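Local coordinates for protein glycosyl transferase family 8 (Streptococcus pneumoniae, PDB 5GVV) that transfers galactose from UDP-galactose to the terminal glucose of the already glycosylated serine-rich repeat protein PsrP, at residues A[5-10]-A[35-40]; A[89-94]-A[161-166]; A[98-103]-A[149-154]. All coordinates share one frame; numbering follows the deposited sequence.

How the contacts relate
From the N terminus, contact 1 comes first: strand 6-11 and strand 34-40 pair after the chain returns through helix 17-30, closing a loop of 24 residues. Contact 2 opens next, at 89-94, and closes only at helix 158-167; contact 3, joining 98-103 to 149-154, opens and closes within that span. Strands 6-11 and 101-105 are neighbours in one mixed sheet, which puts contacts 1 and 3 side by side, with Glu99 of contact 3 joined to Lys35 and Tyr37 of contact 1. Ile93 packs on Val9 of contact 1 and on Val102 and Asn150 of contact 3, so segment 89-94 touches both.

Contact 1 (A[5-10]-A[35-40]); sequences KRAVVF and KIYLLN
Val9 and Leu39 make the closest side-chain contact between strands 6-10 and 35-40: Val9 CG2 lies 3.6 Å from Leu39 CD1, the two side chains crossing at a slant. With CG1 set between the backbone N and the carbonyl carbon (chi1 55°), CG2 stands anti to the N and also meets CB of Tyr37. On the face bearing Val8 and Phe10, the Phe10 ring brings CD1 to 3.9 Å from Ile36 CG2, which sits at the ring edge, while Phe10 CB packs on Leu38 CD1. These residues are buried; helix 45-57 covers Ile36 and Leu38, and strand 101-105 flanks Val9 and Phe10.

The backbones run parallel, their axes 19° apart, as expected for a beta-alpha-beta crossover through helix 17-30 in the nucleotide-binding half of a GT-A fold. Five hydrogen bonds stitch the strands. Tyr37 N to Val8 O is the shortest, at 2.7 Å, and the donor lies almost on the extension of the carbonyl bond. By contrast, Lys35 N reaches Arg6 O with an N-H...O angle of 146°, from above the carbonyl plane.

The end where Lys5 and Lys35 meet is the more solvent-accessible one: Lys5 is exposed and Lys35 partly so. There Lys5 crosses Lys35 at about a right angle, with CD 4.0 Å from Lys35 CB, before its ammonium leads away. The Lys35 chain is extended beyond CG; NZ forms a salt bridge with Glu99 and only a weak bond, 3.2 Å, to Tyr37 OH. Glu99 OE1 is hydrogen-bonded to Tyr37 OH, so this residue ties both side chains to the segment before strand 101-105.

Contact 2 (A[89-94]-A[161-166]); sequences ARYFIP and KLIDLT
Tyr91 lies against Leu162 where the 3-10 segment that includes Ala89, Arg90 and Tyr91 meets helix 158-167, a packing of loop on helix within the GT-A domain. The same segment carries Arg90, which touches the bound UDP and forms a salt bridge with Asp177, whereas the Tyr91 side chain is about 11 Å from the nucleotide. Arg90 itself makes no contact with 161-166; Tyr91 and Phe92, the next two residues, do.

A CH-pi interaction is its centre. Leu162 CB sits over one face of the Tyr91 ring, 3.7 Å from the centroid and only 4° off the ring normal, which places it almost exactly above the middle. With Tyr91 CG anti to its carbonyl carbon (chi1 -66°), the ring is carried toward the helix, where it crosses the leucine at a slant.

Apolar contacts extend around this point. Leu162 CD1 approaches Tyr91 CD1 to 3.5 Å, and the next residue of the helix contributes Ile163 CG1, 4.1 Å from Tyr91 CD2. Further along, Ile163 CD1 is 3.9 Å from Phe92 CE1 and equally near Phe92 CZ, the two side chains meeting at about a right angle. Phe72 makes an edge-to-face stack with Phe92, and Ile180 of helix 176-185 touches both Tyr91 and Thr166.

The polar atoms gather one helical turn beyond Leu162. Thr166 OG1 is modelled so close to Leu162 O that the geometry there is doubtful. The Tyr91 and Thr166 side chains meet tip to tip, with Tyr91 OH 3.0 Å from Thr166 OG1.

Contact 3 (A[98-103]-A[149-154]); sequences TEDKVL and NNKKWG
The N-terminal end of helix 150-155 is docked against the turn that leads into strand 101-105, chiefly through Asn150 and the carbonyls of Glu99 and Asp100. Asn150 ND2 donates to Glu99 O over 2.9 Å with an N-H...O angle of 159°. The acceptor lies in the amide plane (1° out of it) and the donor nearly on the extension of the Glu99 C=O bond. Asn150 CG, anti to the backbone N (chi1 -162°), is set beside this carbonyl. The amide thus grips the Glu99 carbonyl firmly and, through ND2, Val97 O only weakly.

Asp100 O points at the first turn of the helix: Lys151 N donates to it over 3.3 Å, and Asn150 N lies 2.7 Å away. The helix begins straight after strand 145-149, next to strand 101-105 in the mixed sheet of the GT-A domain, and Asn149 is its N-cap, with OD1 accepting from Lys152 N at 3.3 Å, the donor above the carbonyl plane. A water donates to Asp100 O at 3.0 Å and, weakly, to Asn149 OD1, bridging loop and cap.

On the inner side, Val102 CG1 packs at 4.1 Å against Asn150 CB. On the exposed side, Asp100 and Lys151 run alongside each other in the same direction; Asp100 OD1 is 4.0 Å from Lys151 CB, but Asp100 OD2 and Lys151 NZ stay 6.2 Å apart.

Contact 1 (A[5-10]-A[35-40])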
# COMPACT_ATOMS: atom_id res chain seq x y z
N LYS A 5 4.21 -12.14 -26.51
CA LYS A 5 3.78 -11.87 -25.14
C LYS A 5 3.27 -13.11 -24.41
O LYS A 5 2.59 -13.96 -25.01
CB LYS A 5 2.69 -10.80 -25.11
CG LYS A 5 3.14 -9.38 -25.44
CD LYS A 5 2.00 -8.40 -25.17
CE LYS A 5 2.38 -6.97 -25.54
NZ LYS A 5 2.54 -6.79 -27.00
N ARG A 6 3.59 -13.21 -23.13
CA ARG A 6 3.11 -14.31 -22.29
C ARG A 6 1.98 -13.82 -21.38
O ARG A 6 2.17 -12.88 -20.60
CB ARG A 6 4.26 -14.90 -21.47
CG ARG A 6 5.29 -15.70 -22.28
CD ARG A 6 6.32 -14.80 -22.96
NE ARG A 6 7.12 -14.04 -22.00
CZ ARG A 6 8.21 -14.52 -21.39
NH1 ARG A 6 8.87 -13.76 -20.52
NH2 ARG A 6 8.63 -15.75 -21.64
N ALA A 7 0.82 -14.45 -21.47
CA ALA A 7 -0.37 -14.01 -20.72
C ALA A 7 -0.39 -14.50 -19.27
O ALA A 7 -0.25 -15.70 -19.00
CB ALA A 7 -1.63 -14.43 -21.44
N VAL A 8 -0.60 -13.56 -18.34
CA VAL A 8 -0.61 -13.85 -16.91
C VAL A 8 -1.79 -13.12 -16.27
O VAL A 8 -2.06 -11.96 -16.61
CB VAL A 8 0.70 -13.38 -16.24
CG1 VAL A 8 0.66 -13.64 -14.73
CG2 VAL A 8 1.90 -14.08 -16.86
N VAL A 9 -2.49 -13.77 -15.34
CA VAL A 9 -3.63 -13.12 -14.70
C VAL A 9 -3.56 -13.14 -13.17
O VAL A 9 -3.28 -14.19 -12.57
CB VAL A 9 -4.99 -13.68 -15.23
CG1 VAL A 9 -5.06 -15.19 -15.07
CG2 VAL A 9 -6.16 -13.02 -14.52
N PHE A 10 -3.75 -11.98 -12.56
CA PHE A 10 -3.88 -11.87 -11.10
C PHE A 10 -5.31 -11.45 -10.79
O PHE A 10 -6.05 -11.00 -11.68
CB PHE A 10 -2.94 -10.81 -10.52
CG PHE A 10 -1.47 -11.15 -10.64
CD1 PHE A 10 -0.77 -10.83 -11.80
CD2 PHE A 10 -0.79 -11.73 -9.58
CE1 PHE A 10 0.58 -11.13 -11.91
CE2 PHE A 10 0.57 -12.02 -9.68
CZ PHE A 10 1.25 -11.72 -10.85
N LYS A 35 1.83 -10.05 -20.90
CA LYS A 35 0.51 -9.45 -20.98
C LYS A 35 -0.22 -9.82 -19.70
O LYS A 35 -0.68 -10.96 -19.55
CB LYS A 35 -0.24 -9.95 -22.21
CG LYS A 35 -1.59 -9.27 -22.41
CD LYS A 35 -2.21 -9.71 -23.73
CE LYS A 35 -3.57 -9.08 -23.96
NZ LYS A 35 -4.18 -9.65 -25.19
N ILE A 36 -0.29 -8.87 -18.78
CA ILE A 36 -0.87 -9.12 -17.47
C ILE A 36 -2.31 -8.63 -17.36
O ILE A 36 -2.59 -7.45 -17.57
CB ILE A 36 -0.02 -8.46 -16.36
CG1 ILE A 36 1.37 -9.10 -16.30
CG2 ILE A 36 -0.72 -8.59 -15.01
CD1 ILE A 36 2.31 -8.44 -15.31
N TYR A 37 -3.22 -9.54 -17.04
CA TYR A 37 -4.59 -9.17 -16.72
C TYR A 37 -4.72 -9.04 -15.21
O TYR A 37 -4.14 -9.84 -14.47
CB TYR A 37 -5.57 -10.24 -17.21
CG TYR A 37 -5.62 -10.45 -18.71
CD1 TYR A 37 -6.67 -9.93 -19.46
CD2 TYR A 37 -4.64 -11.18 -19.37
CE1 TYR A 37 -6.74 -10.13 -20.83
CE2 TYR A 37 -4.70 -11.39 -20.75
CZ TYR A 37 -5.76 -10.85 -21.47
OH TYR A 37 -5.83 -11.04 -22.84
N LEU A 38 -5.45 -8.03 -14.74
CA LEU A 38 -5.71 -7.91 -13.30
C LEU A 38 -7.19 -7.76 -13.03
O LEU A 38 -7.78 -6.71 -13.30
CB LEU A 38 -4.94 -6.74 -12.69
CG LEU A 38 -5.20 -6.43 -11.21
CD1 LEU A 38 -4.99 -7.67 -10.36
CD2 LEU A 38 -4.30 -5.30 -10.74
N LEU A 39 -7.80 -8.82 -12.52
CA LEU A 39 -9.22 -8.79 -12.18
C LEU A 39 -9.42 -8.04 -10.86
O LEU A 39 -8.80 -8.37 -9.85
CB LEU A 39 -9.78 -10.21 -12.09
CG LEU A 39 -10.29 -10.83 -13.40
CD1 LEU A 39 -9.16 -11.01 -14.40
CD2 LEU A 39 -11.02 -12.15 -13.16
N ASN A 40 -10.27 -7.02 -10.89
CA ASN A 40 -10.51 -6.20 -9.70
C ASN A 40 -11.82 -5.44 -9.80
O ASN A 40 -12.44 -5.41 -10.87
CB ASN A 40 -9.36 -5.21 -9.48
CG ASN A 40 -9.36 -4.08 -10.51
OD1 ASN A 40 -9.65 -2.93 -10.18
ND2 ASN A 40 -9.02 -4.40 -11.75

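Contact 2 (A[89-94]-A[161-166])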
# COMPACT_ATOMS: atom_id res chain seq x y z
N ALA A 89 -12.76 -14.69 -7.70
CA ALA A 89 -12.76 -13.95 -8.96
C ALA A 89 -12.10 -14.71 -10.11
O ALA A 89 -12.34 -14.40 -11.28
CB ALA A 89 -12.11 -12.59 -8.76
N ARG A 90 -11.28 -15.70 -9.78
CA ARG A 90 -10.57 -16.46 -10.81
C ARG A 90 -11.52 -17.27 -11.69
O ARG A 90 -11.14 -17.74 -12.77
CB ARG A 90 -9.48 -17.35 -10.17
CG ARG A 90 -9.99 -18.35 -9.15
CD ARG A 90 -8.84 -18.99 -8.36
NE ARG A 90 -8.64 -18.34 -7.06
CZ ARG A 90 -7.64 -18.62 -6.23
NH1 ARG A 90 -7.54 -17.98 -5.07
NH2 ARG A 90 -6.73 -19.53 -6.56
N TYR A 91 -12.76 -17.43 -11.23
CA TYR A 91 -13.79 -18.10 -12.02
C TYR A 91 -14.03 -17.37 -13.35
O TYR A 91 -14.29 -18.01 -14.38
CB TYR A 91 -15.12 -18.16 -11.24
CG TYR A 91 -15.12 -19.03 -10.00
CD1 TYR A 91 -14.04 -19.85 -9.69
CD2 TYR A 91 -16.21 -19.04 -9.13
CE1 TYR A 91 -14.04 -20.64 -8.55
CE2 TYR A 91 -16.22 -19.82 -7.99
CZ TYR A 91 -15.13 -20.63 -7.71
OH TYR A 91 -15.14 -21.42 -6.58
N PHE A 92 -13.93 -16.04 -13.33
CA PHE A 92 -14.30 -15.21 -14.48
C PHE A 92 -13.15 -15.00 -15.47
O PHE A 92 -13.26 -14.17 -16.37
CB PHE A 92 -14.83 -13.86 -14.02
CG PHE A 92 -16.03 -13.95 -13.12
CD1 PHE A 92 -17.31 -14.06 -13.66
CD2 PHE A 92 -15.89 -13.93 -11.74
CE1 PHE A 92 -18.42 -14.14 -12.83
CE2 PHE A 92 -16.99 -14.01 -10.91
CZ PHE A 92 -18.26 -14.11 -11.46
N ILE A 93 -12.07 -15.74 -15.30
CA ILE A 93 -10.91 -15.62 -16.19
C ILE A 93 -11.24 -15.68 -17.69
O ILE A 93 -10.84 -14.79 -18.45
CB ILE A 93 -9.78 -16.62 -15.81
CG1 ILE A 93 -9.04 -16.12 -14.56
CG2 ILE A 93 -8.79 -16.78 -16.95
CD1 ILE A 93 -8.07 -17.14 -13.96
N PRO A 94 -11.99 -16.71 -18.14
CA PRO A 94 -12.22 -16.78 -19.59
C PRO A 94 -13.16 -15.71 -20.12
O PRO A 94 -13.39 -15.65 -21.33
CB PRO A 94 -12.83 -18.18 -19.78
CG PRO A 94 -13.51 -18.47 -18.49
CD PRO A 94 -12.64 -17.84 -17.43
N LYS A 161 -20.10 -23.29 -14.37
CA LYS A 161 -20.05 -24.56 -13.66
C LYS A 161 -19.46 -24.42 -12.26
O LYS A 161 -19.93 -25.05 -11.31
CB LYS A 161 -19.28 -25.59 -14.48
CG LYS A 161 -20.04 -26.04 -15.71
CD LYS A 161 -19.15 -26.80 -16.66
CE LYS A 161 -19.99 -27.59 -17.65
NZ LYS A 161 -19.48 -28.97 -17.78
N LEU A 162 -18.44 -23.58 -12.13
CA LEU A 162 -17.81 -23.31 -10.84
C LEU A 162 -18.76 -22.54 -9.92
O LEU A 162 -18.91 -22.88 -8.74
CB LEU A 162 -16.50 -22.54 -11.02
CG LEU A 162 -15.30 -23.30 -11.57
CD1 LEU A 162 -14.23 -22.36 -12.13
CD2 LEU A 162 -14.70 -24.19 -10.49
N ILE A 163 -19.40 -21.51 -10.47
CA ILE A 163 -20.37 -20.70 -9.73
C ILE A 163 -21.52 -21.55 -9.22
O ILE A 163 -21.82 -21.55 -8.02
CB ILE A 163 -20.95 -19.56 -10.60
CG1 ILE A 163 -19.88 -18.50 -10.89
CG2 ILE A 163 -22.14 -18.91 -9.91
CD1 ILE A 163 -20.32 -17.44 -11.88
N ASP A 164 -22.15 -22.28 -10.13
CA ASP A 164 -23.25 -23.19 -9.79
C ASP A 164 -22.84 -24.21 -8.73
O ASP A 164 -23.58 -24.44 -7.76
CB ASP A 164 -23.76 -23.90 -11.04
CG ASP A 164 -24.44 -22.95 -12.02
OD1 ASP A 164 -24.83 -21.84 -11.60
OD2 ASP A 164 -24.59 -23.32 -13.20
N LEU A 165 -21.66 -24.81 -8.89
CA LEU A 165 -21.19 -25.79 -7.92
C LEU A 165 -20.80 -25.13 -6.60
O LEU A 165 -21.01 -25.71 -5.54
CB LEU A 165 -20.03 -26.64 -8.45
CG LEU A 165 -19.48 -27.65 -7.43
CD1 LEU A 165 -20.57 -28.58 -6.92
CD2 LEU A 165 -18.32 -28.45 -7.99
N THR A 166 -20.25 -23.92 -6.66
CA THR A 166 -19.91 -23.19 -5.43
C THR A 166 -21.19 -22.74 -4.73
O THR A 166 -21.20 -22.53 -3.52
CB THR A 166 -19.00 -21.97 -5.70
OG1 THR A 166 -17.96 -22.34 -6.61
CG2 THR A 166 -18.38 -21.47 -4.40

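Contact 3 (A[98-103]-A[149-154])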
# COMPACT_ATOMS: atom_id res chain seq x y z
N THR A 98 -8.06 -13.32 -23.74
CA THR A 98 -8.30 -13.66 -25.14
C THR A 98 -7.35 -14.74 -25.63
O THR A 98 -7.55 -15.33 -26.70
CB THR A 98 -8.15 -12.42 -26.06
OG1 THR A 98 -6.79 -11.97 -26.04
CG2 THR A 98 -9.05 -11.30 -25.58
N GLU A 99 -6.30 -15.00 -24.85
CA GLU A 99 -5.32 -16.02 -25.22
C GLU A 99 -5.84 -17.42 -24.91
O GLU A 99 -6.64 -17.61 -24.00
CB GLU A 99 -3.98 -15.77 -24.53
CG GLU A 99 -3.20 -14.56 -25.07
CD GLU A 99 -3.77 -13.23 -24.61
OE1 GLU A 99 -4.58 -13.19 -23.66
OE2 GLU A 99 -3.39 -12.20 -25.20
N ASP A 100 -5.38 -18.41 -25.68
CA ASP A 100 -5.83 -19.78 -25.48
C ASP A 100 -5.21 -20.39 -24.22
O ASP A 100 -5.79 -21.30 -23.61
CB ASP A 100 -5.52 -20.64 -26.71
CG ASP A 100 -6.23 -20.14 -27.97
OD1 ASP A 100 -7.30 -19.50 -27.84
OD2 ASP A 100 -5.71 -20.38 -29.08
N LYS A 101 -4.05 -19.88 -23.81
CA LYS A 101 -3.40 -20.32 -22.57
C LYS A 101 -2.98 -19.13 -21.71
O LYS A 101 -2.52 -18.11 -22.24
CB LYS A 101 -2.21 -21.23 -22.86
CG LYS A 101 -1.46 -21.70 -21.61
CD LYS A 101 -0.51 -22.86 -21.89
CE LYS A 101 0.56 -22.50 -22.91
NZ LYS A 101 1.65 -23.52 -22.94
N VAL A 102 -3.14 -19.26 -20.40
CA VAL A 102 -2.80 -18.19 -19.47
C VAL A 102 -2.38 -18.75 -18.11
O VAL A 102 -2.85 -19.81 -17.68
CB VAL A 102 -3.98 -17.19 -19.33
CG1 VAL A 102 -5.22 -17.88 -18.80
CG2 VAL A 102 -3.60 -16.00 -18.45
N LEU A 103 -1.46 -18.06 -17.45
CA LEU A 103 -1.02 -18.46 -16.11
C LEU A 103 -1.70 -17.60 -15.04
O LEU A 103 -1.42 -16.39 -14.95
CB LEU A 103 0.49 -18.32 -15.98
CG LEU A 103 1.07 -18.59 -14.58
CD1 LEU A 103 0.85 -20.05 -14.19
CD2 LEU A 103 2.54 -18.23 -14.53
N ASN A 149 -5.89 -23.82 -19.55
CA ASN A 149 -6.33 -23.98 -20.93
C ASN A 149 -7.56 -23.08 -21.14
O ASN A 149 -8.69 -23.55 -21.06
CB ASN A 149 -6.68 -25.44 -21.19
CG ASN A 149 -6.94 -25.74 -22.66
OD1 ASN A 149 -7.31 -24.86 -23.44
ND2 ASN A 149 -6.76 -27.00 -23.04
N ASN A 150 -7.32 -21.80 -21.39
CA ASN A 150 -8.39 -20.81 -21.46
C ASN A 150 -9.46 -21.09 -22.52
O ASN A 150 -10.64 -20.80 -22.33
CB ASN A 150 -7.81 -19.41 -21.65
CG ASN A 150 -8.81 -18.32 -21.30
OD1 ASN A 150 -9.60 -18.47 -20.38
ND2 ASN A 150 -8.79 -17.22 -22.05
N LYS A 151 -9.04 -21.65 -23.65
CA LYS A 151 -9.97 -21.97 -24.73
C LYS A 151 -10.99 -23.00 -24.26
O LYS A 151 -12.20 -22.83 -24.46
CB LYS A 151 -9.21 -22.48 -25.95
CG LYS A 151 -10.09 -22.71 -27.18
CD LYS A 151 -9.31 -23.42 -28.29
CE LYS A 151 -10.19 -24.42 -29.04
NZ LYS A 151 -9.41 -25.28 -29.97
N LYS A 152 -10.50 -24.06 -23.62
CA LYS A 152 -11.35 -25.12 -23.09
C LYS A 152 -12.30 -24.60 -22.01
O LYS A 152 -13.47 -25.00 -21.96
CB LYS A 152 -10.49 -26.24 -22.51
CG LYS A 152 -9.96 -27.24 -23.53
CD LYS A 152 -10.71 -28.56 -23.43
CE LYS A 152 -10.85 -29.01 -21.99
NZ LYS A 152 -11.56 -30.32 -21.86
N TRP A 153 -11.79 -23.72 -21.15
CA TRP A 153 -12.60 -23.07 -20.12
C TRP A 153 -13.75 -22.27 -20.74
O TRP A 153 -14.83 -22.15 -20.14
CB TRP A 153 -11.73 -22.14 -19.27
CG TRP A 153 -10.87 -22.86 -18.26
CD1 TRP A 153 -10.08 -23.95 -18.49
CD2 TRP A 153 -10.72 -22.53 -16.88
NE1 TRP A 153 -9.45 -24.32 -17.32
CE2 TRP A 153 -9.82 -23.46 -16.32
CE3 TRP A 153 -11.26 -21.53 -16.05
CZ2 TRP A 153 -9.45 -23.42 -14.97
CZ3 TRP A 153 -10.89 -21.50 -14.72
CH2 TRP A 153 -9.99 -22.44 -14.19
N GLY A 154 -13.52 -21.73 -21.93
CA GLY A 154 -14.54 -20.98 -22.63
C GLY A 154 -15.66 -21.85 -23.17
O GLY A 154 -16.84 -21.56 -22.96
O HOH W 1 -5.04 -24.13 -24.40